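Local atomic coordinates of mandelate racemase/muconate lactonizing protein (Paenibacillus sp., PDB entry 3V5C), a protein that probably dehydrates galacturonate as a magnesium-dependent sugar-acid dehydratase of the enolase superfamily. Residues L126-Y131 with E333-D338; G163-K168 with I352-I357. The protein carries 1 engineered substitution. All coordinates share one frame; numbering follows the deposited sequence.

Contact 1 (L126-Y131 with E333-D338); sequences LVVPCY and EFVEYD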
# COMPACT_ATOMS: atom_id res chain seq x y z
N LEU A 126 4.69 -16.14 7.44
CA LEU A 126 4.83 -15.10 6.44
C LEU A 126 5.37 -13.83 7.07
O LEU A 126 4.70 -13.19 7.88
CB LEU A 126 3.49 -14.80 5.76
CG LEU A 126 3.62 -13.81 4.59
CD1 LEU A 126 4.68 -14.28 3.61
CD2 LEU A 126 2.30 -13.61 3.90
N VAL A 127 6.59 -13.49 6.69
CA VAL A 127 7.26 -12.29 7.19
C VAL A 127 7.64 -11.47 5.96
O VAL A 127 8.30 -11.97 5.06
CB VAL A 127 8.54 -12.68 8.00
CG1 VAL A 127 9.25 -11.44 8.53
CG2 VAL A 127 8.17 -13.62 9.16
N VAL A 128 7.21 -10.20 5.93
CA VAL A 128 7.28 -9.40 4.71
C VAL A 128 8.01 -8.09 5.00
O VAL A 128 7.70 -7.42 5.97
CB VAL A 128 5.84 -9.09 4.20
CG1 VAL A 128 5.86 -8.46 2.83
CG2 VAL A 128 4.99 -10.35 4.17
N PRO A 129 8.96 -7.71 4.14
CA PRO A 129 9.61 -6.41 4.37
C PRO A 129 8.60 -5.26 4.38
O PRO A 129 7.64 -5.28 3.62
CB PRO A 129 10.54 -6.26 3.16
CG PRO A 129 10.80 -7.68 2.72
CD PRO A 129 9.51 -8.40 2.96
N CYS A 130 8.81 -4.27 5.23
CA CYS A 130 7.99 -3.07 5.19
C CYS A 130 8.87 -1.84 5.30
O CYS A 130 10.06 -1.94 5.64
CB CYS A 130 6.97 -3.05 6.32
SG CYS A 130 7.65 -3.11 8.02
N TYR A 131 8.28 -0.69 5.02
CA TYR A 131 8.98 0.57 5.22
C TYR A 131 8.05 1.60 5.81
O TYR A 131 6.83 1.52 5.68
CB TYR A 131 9.61 1.11 3.91
CG TYR A 131 8.65 1.60 2.83
CD1 TYR A 131 8.02 2.84 2.93
CD2 TYR A 131 8.40 0.84 1.70
CE1 TYR A 131 7.17 3.30 1.95
CE2 TYR A 131 7.56 1.29 0.69
CZ TYR A 131 6.93 2.51 0.83
OH TYR A 131 6.09 2.98 -0.14
N GLU A 333 8.27 -6.07 -3.20
CA GLU A 333 9.29 -5.26 -2.54
C GLU A 333 9.02 -5.01 -1.05
O GLU A 333 9.80 -5.44 -0.20
CB GLU A 333 9.44 -3.92 -3.30
CG GLU A 333 10.08 -4.08 -4.65
CD GLU A 333 11.56 -4.31 -4.57
OE1 GLU A 333 12.25 -3.57 -3.83
OE2 GLU A 333 12.04 -5.24 -5.24
N PHE A 334 7.95 -4.28 -0.75
CA PHE A 334 7.68 -3.83 0.61
C PHE A 334 6.20 -3.61 0.83
O PHE A 334 5.48 -3.21 -0.09
CB PHE A 334 8.29 -2.45 0.87
CG PHE A 334 9.78 -2.41 0.94
CD1 PHE A 334 10.42 -2.72 2.13
CD2 PHE A 334 10.52 -1.94 -0.12
CE1 PHE A 334 11.79 -2.66 2.22
CE2 PHE A 334 11.90 -1.87 -0.04
CZ PHE A 334 12.53 -2.22 1.14
N VAL A 335 5.76 -3.80 2.07
CA VAL A 335 4.50 -3.25 2.54
C VAL A 335 4.73 -1.77 2.92
O VAL A 335 5.63 -1.46 3.70
CB VAL A 335 4.01 -4.05 3.76
CG1 VAL A 335 2.81 -3.37 4.42
CG2 VAL A 335 3.64 -5.46 3.33
N GLU A 336 3.92 -0.86 2.37
CA GLU A 336 4.00 0.56 2.73
C GLU A 336 3.25 0.77 4.05
O GLU A 336 2.02 0.67 4.09
CB GLU A 336 3.40 1.42 1.60
CG GLU A 336 3.45 2.90 1.89
CD GLU A 336 3.19 3.78 0.69
OE1 GLU A 336 2.73 3.29 -0.36
OE2 GLU A 336 3.45 5.01 0.81
N TYR A 337 3.99 1.07 5.13
CA TYR A 337 3.43 1.05 6.49
C TYR A 337 3.23 2.43 7.11
O TYR A 337 4.17 3.24 7.17
CB TYR A 337 4.31 0.21 7.42
CG TYR A 337 3.65 -0.05 8.75
CD1 TYR A 337 3.88 0.80 9.83
CD2 TYR A 337 2.78 -1.11 8.93
CE1 TYR A 337 3.27 0.59 11.05
CE2 TYR A 337 2.17 -1.34 10.15
CZ TYR A 337 2.42 -0.48 11.20
OH TYR A 337 1.81 -0.70 12.43
N ASP A 338 1.99 2.68 7.55
CA ASP A 338 1.60 3.85 8.32
C ASP A 338 1.02 3.31 9.64
O ASP A 338 0.19 2.40 9.62
CB ASP A 338 0.52 4.62 7.54
CG ASP A 338 0.39 6.08 7.95
OD1 ASP A 338 1.28 6.62 8.65
OD2 ASP A 338 -0.62 6.70 7.52

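Contact 2 (G163-K168 with I352-I357); sequences GQRHFK and IENGEI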
# COMPACT_ATOMS: atom_id res chain seq x y z
N GLY A 163 10.23 -0.75 15.41
CA GLY A 163 10.62 -1.84 14.55
C GLY A 163 10.90 -1.50 13.10
O GLY A 163 11.25 -2.38 12.32
N GLN A 164 10.77 -0.23 12.72
CA GLN A 164 11.01 0.16 11.32
C GLN A 164 12.51 0.27 11.05
O GLN A 164 13.25 0.77 11.91
CB GLN A 164 10.33 1.49 10.98
CG GLN A 164 8.80 1.48 11.09
CD GLN A 164 8.12 0.56 10.09
OE1 GLN A 164 8.63 0.32 8.99
NE2 GLN A 164 6.96 0.03 10.47
N ARG A 165 12.96 -0.21 9.89
CA ARG A 165 14.37 -0.12 9.51
C ARG A 165 14.57 0.59 8.17
O ARG A 165 15.69 1.00 7.82
CB ARG A 165 15.00 -1.52 9.46
CG ARG A 165 15.04 -2.23 10.82
CD ARG A 165 15.99 -1.51 11.79
NE ARG A 165 16.06 -2.16 13.11
CZ ARG A 165 15.31 -1.81 14.15
NH1 ARG A 165 14.40 -0.84 14.04
NH2 ARG A 165 15.45 -2.44 15.32
N HIS A 166 13.48 0.72 7.41
CA HIS A 166 13.51 1.30 6.07
C HIS A 166 12.53 2.45 6.03
O HIS A 166 11.46 2.37 6.64
CB HIS A 166 13.11 0.23 5.07
CG HIS A 166 13.83 -1.06 5.30
ND1 HIS A 166 15.20 -1.17 5.22
CD2 HIS A 166 13.38 -2.29 5.64
CE1 HIS A 166 15.56 -2.40 5.49
NE2 HIS A 166 14.48 -3.11 5.74
N PHE A 167 12.88 3.48 5.27
CA PHE A 167 12.15 4.74 5.37
C PHE A 167 11.93 5.40 4.02
O PHE A 167 12.85 5.50 3.22
CB PHE A 167 12.91 5.71 6.29
CG PHE A 167 13.11 5.17 7.68
CD1 PHE A 167 14.24 4.42 7.99
CD2 PHE A 167 12.16 5.40 8.67
CE1 PHE A 167 14.42 3.89 9.30
CE2 PHE A 167 12.33 4.88 9.97
CZ PHE A 167 13.46 4.13 10.27
N LYS A 168 10.71 5.88 3.80
CA LYS A 168 10.41 6.67 2.61
C LYS A 168 10.22 8.11 3.02
O LYS A 168 9.36 8.43 3.83
CB LYS A 168 9.18 6.16 1.86
CG LYS A 168 9.02 6.87 0.50
CD LYS A 168 8.07 6.13 -0.43
CE LYS A 168 6.61 6.42 -0.07
NZ LYS A 168 5.69 5.68 -1.05
N ILE A 352 5.48 -5.62 13.96
CA ILE A 352 6.64 -5.15 13.22
C ILE A 352 7.92 -5.44 14.00
O ILE A 352 8.00 -5.18 15.21
CB ILE A 352 6.61 -3.62 12.98
CG1 ILE A 352 5.28 -3.16 12.38
CG2 ILE A 352 7.80 -3.20 12.12
CD1 ILE A 352 4.90 -3.88 11.11
N GLU A 353 8.92 -5.98 13.32
CA GLU A 353 10.20 -6.26 13.96
C GLU A 353 11.28 -6.23 12.89
O GLU A 353 11.15 -6.84 11.84
CB GLU A 353 10.17 -7.62 14.68
CG GLU A 353 11.47 -7.99 15.38
CD GLU A 353 11.46 -9.41 15.96
OE1 GLU A 353 10.41 -9.84 16.48
OE2 GLU A 353 12.50 -10.10 15.89
N ASN A 354 12.34 -5.47 13.16
CA ASN A 354 13.49 -5.45 12.26
C ASN A 354 13.15 -5.20 10.79
O ASN A 354 13.69 -5.86 9.89
CB ASN A 354 14.32 -6.72 12.42
CG ASN A 354 14.99 -6.79 13.78
OD1 ASN A 354 15.48 -5.79 14.29
ND2 ASN A 354 15.01 -7.98 14.38
N GLY A 355 12.24 -4.26 10.55
CA GLY A 355 11.96 -3.82 9.19
C GLY A 355 11.09 -4.79 8.42
O GLY A 355 11.09 -4.77 7.19
N GLU A 356 10.35 -5.63 9.14
CA GLU A 356 9.43 -6.59 8.53
C GLU A 356 8.11 -6.64 9.29
O GLU A 356 8.07 -6.49 10.54
CB GLU A 356 10.04 -7.99 8.53
CG GLU A 356 11.42 -8.09 7.85
CD GLU A 356 12.03 -9.49 7.94
OE1 GLU A 356 12.14 -10.02 9.06
OE2 GLU A 356 12.40 -10.05 6.89
N ILE A 357 7.03 -6.85 8.54
CA ILE A 357 5.73 -7.09 9.14
C ILE A 357 5.48 -8.59 9.21
O ILE A 357 5.64 -9.31 8.22
CB ILE A 357 4.60 -6.32 8.39
CG1 ILE A 357 3.25 -6.52 9.06
CG2 ILE A 357 4.51 -6.72 6.90
CD1 ILE A 357 2.23 -5.41 8.72
O HOH W 1 13.09 -5.71 5.49
O HOH W 2 15.18 -5.36 7.55

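Contact 1 (L126-Y131 with E333-D338)
Tyr-131 holds its CG between its own backbone N and carbonyl carbon (chi1 69°), while Glu-336 on the neighbouring strand turns CG anti to its N (chi1 -180°), and the phenol ring comes to lie against the stem of the glutamate. The two residues sit where the beta/alpha barrel of the enolase fold closes on itself, with strand 126-135 as its first stave and 335-337 as its last, paired in parallel. Three backbone bonds make the seam: Val-335 N to Pro-129 O, Tyr-131 N to Val-335 O at 3.1 Å, and Tyr-337 N to Tyr-131 O. The tyrosine is packed from two directions. Over one ring face stands Glu-336 CA, a CH-pi contact at 4.2 Å from the centroid, and at the ring edge CD2 meets Phe-334 CB at 3.4 Å. The same edge points at the face of the Phe-334 ring in an offset edge-to-face pair, planes 79° apart. Beyond the ring, the Glu-336 carboxylate lies close to the hydroxyl, yet OH to OE1, at 3.4 Å, has poor geometry for a bond. Both polar ends are instead gathered by Lys-168, which bonds Tyr-131 OH and forms a salt bridge with Glu-336 OE2; Thr-133 OG1 also bonds OE2, and Cys-312 N bonds OE1. Pro-129 CB rests 3.7 Å from Phe-334 CD1. Where the sheet turns its other face, with Cys-130 and Val-335, Cys-130 CB faces Val-335 CB, and the crossed side chains of Val-128 and Val-335 touch through CG1 and CG2, 3.8 Å apart.

Contact 2 (G163-K168 with I352-I357)
Arg-165 runs side by side with Asn-354, both pointing the same way, and its path shows how a single long side chain can line a tight turn. CB lies 3.8 Å from Gly-355 CA, and on another flank it stands over the centre of the His-166 ring. CG, set anti to the carbonyl carbon (chi1 -64°), presses on the turn backbone, 3.5 Å from Gly-355 N and equally close to Asn-354 C. The chain bends at chi2, and farther out NE passes 3.9 Å from Asn-354 OD1 and NH2 comes within 3.5 Å of it, with the guanidinium and amide planes 70° apart. Also at the tip, NH1 donates to Gln-164 O at 2.9 Å, from well above the carbonyl plane, and to Tyr-160 O, while the ring of Tyr-160 offers a cation-pi partner. An alanine here would probably leave Gln-164 O and Tyr-160 O without this donor and open a gap beside the Asn-354 to Gly-355 peptide. Beside the arginine's stem, Gly-355 N makes a 2.8 Å bond to Gly-163 O. A side chain on Gly-163 would run into Ile-352 O, and one on Gly-355 into Arg-165 CB. Ile-352 CG2 packs against Gly-163 O, and Gln-164 NE2 approaches the same methyl at 3.7 Å. His-166, whose ND1 is bonded to Lys-203 N, meets two waters through NE2; one donates to Gly-355 O, the other to Asn-354 O. The arrangement docks a type I' turn, the tip of the beta hairpin 351-359, onto the loop that follows helix 145-161, which ends in a Schellman motif at Gly-163, and leads into strand 167-170, within a beta-alpha-beta crossover.

In the fold
Along the chain the four segments come in the order 126-131, 163-168, 333-338 and 352-357, so the two contacts cross rather than nest. Contact 1 closes a loop of about 200 residues that takes in the successive strands and helices of the barrel, bringing its last strand back to its first. Contact 2 closes a loop of 183 residues, from the end of the first crossover to the tip of hairpin 351-359. Their centres are about 7 Å apart. Strand 126-135 links them, pairing antiparallel with 356-359 through Val-128 O and Ile-357 N, while Gln-164 packs on Tyr-337.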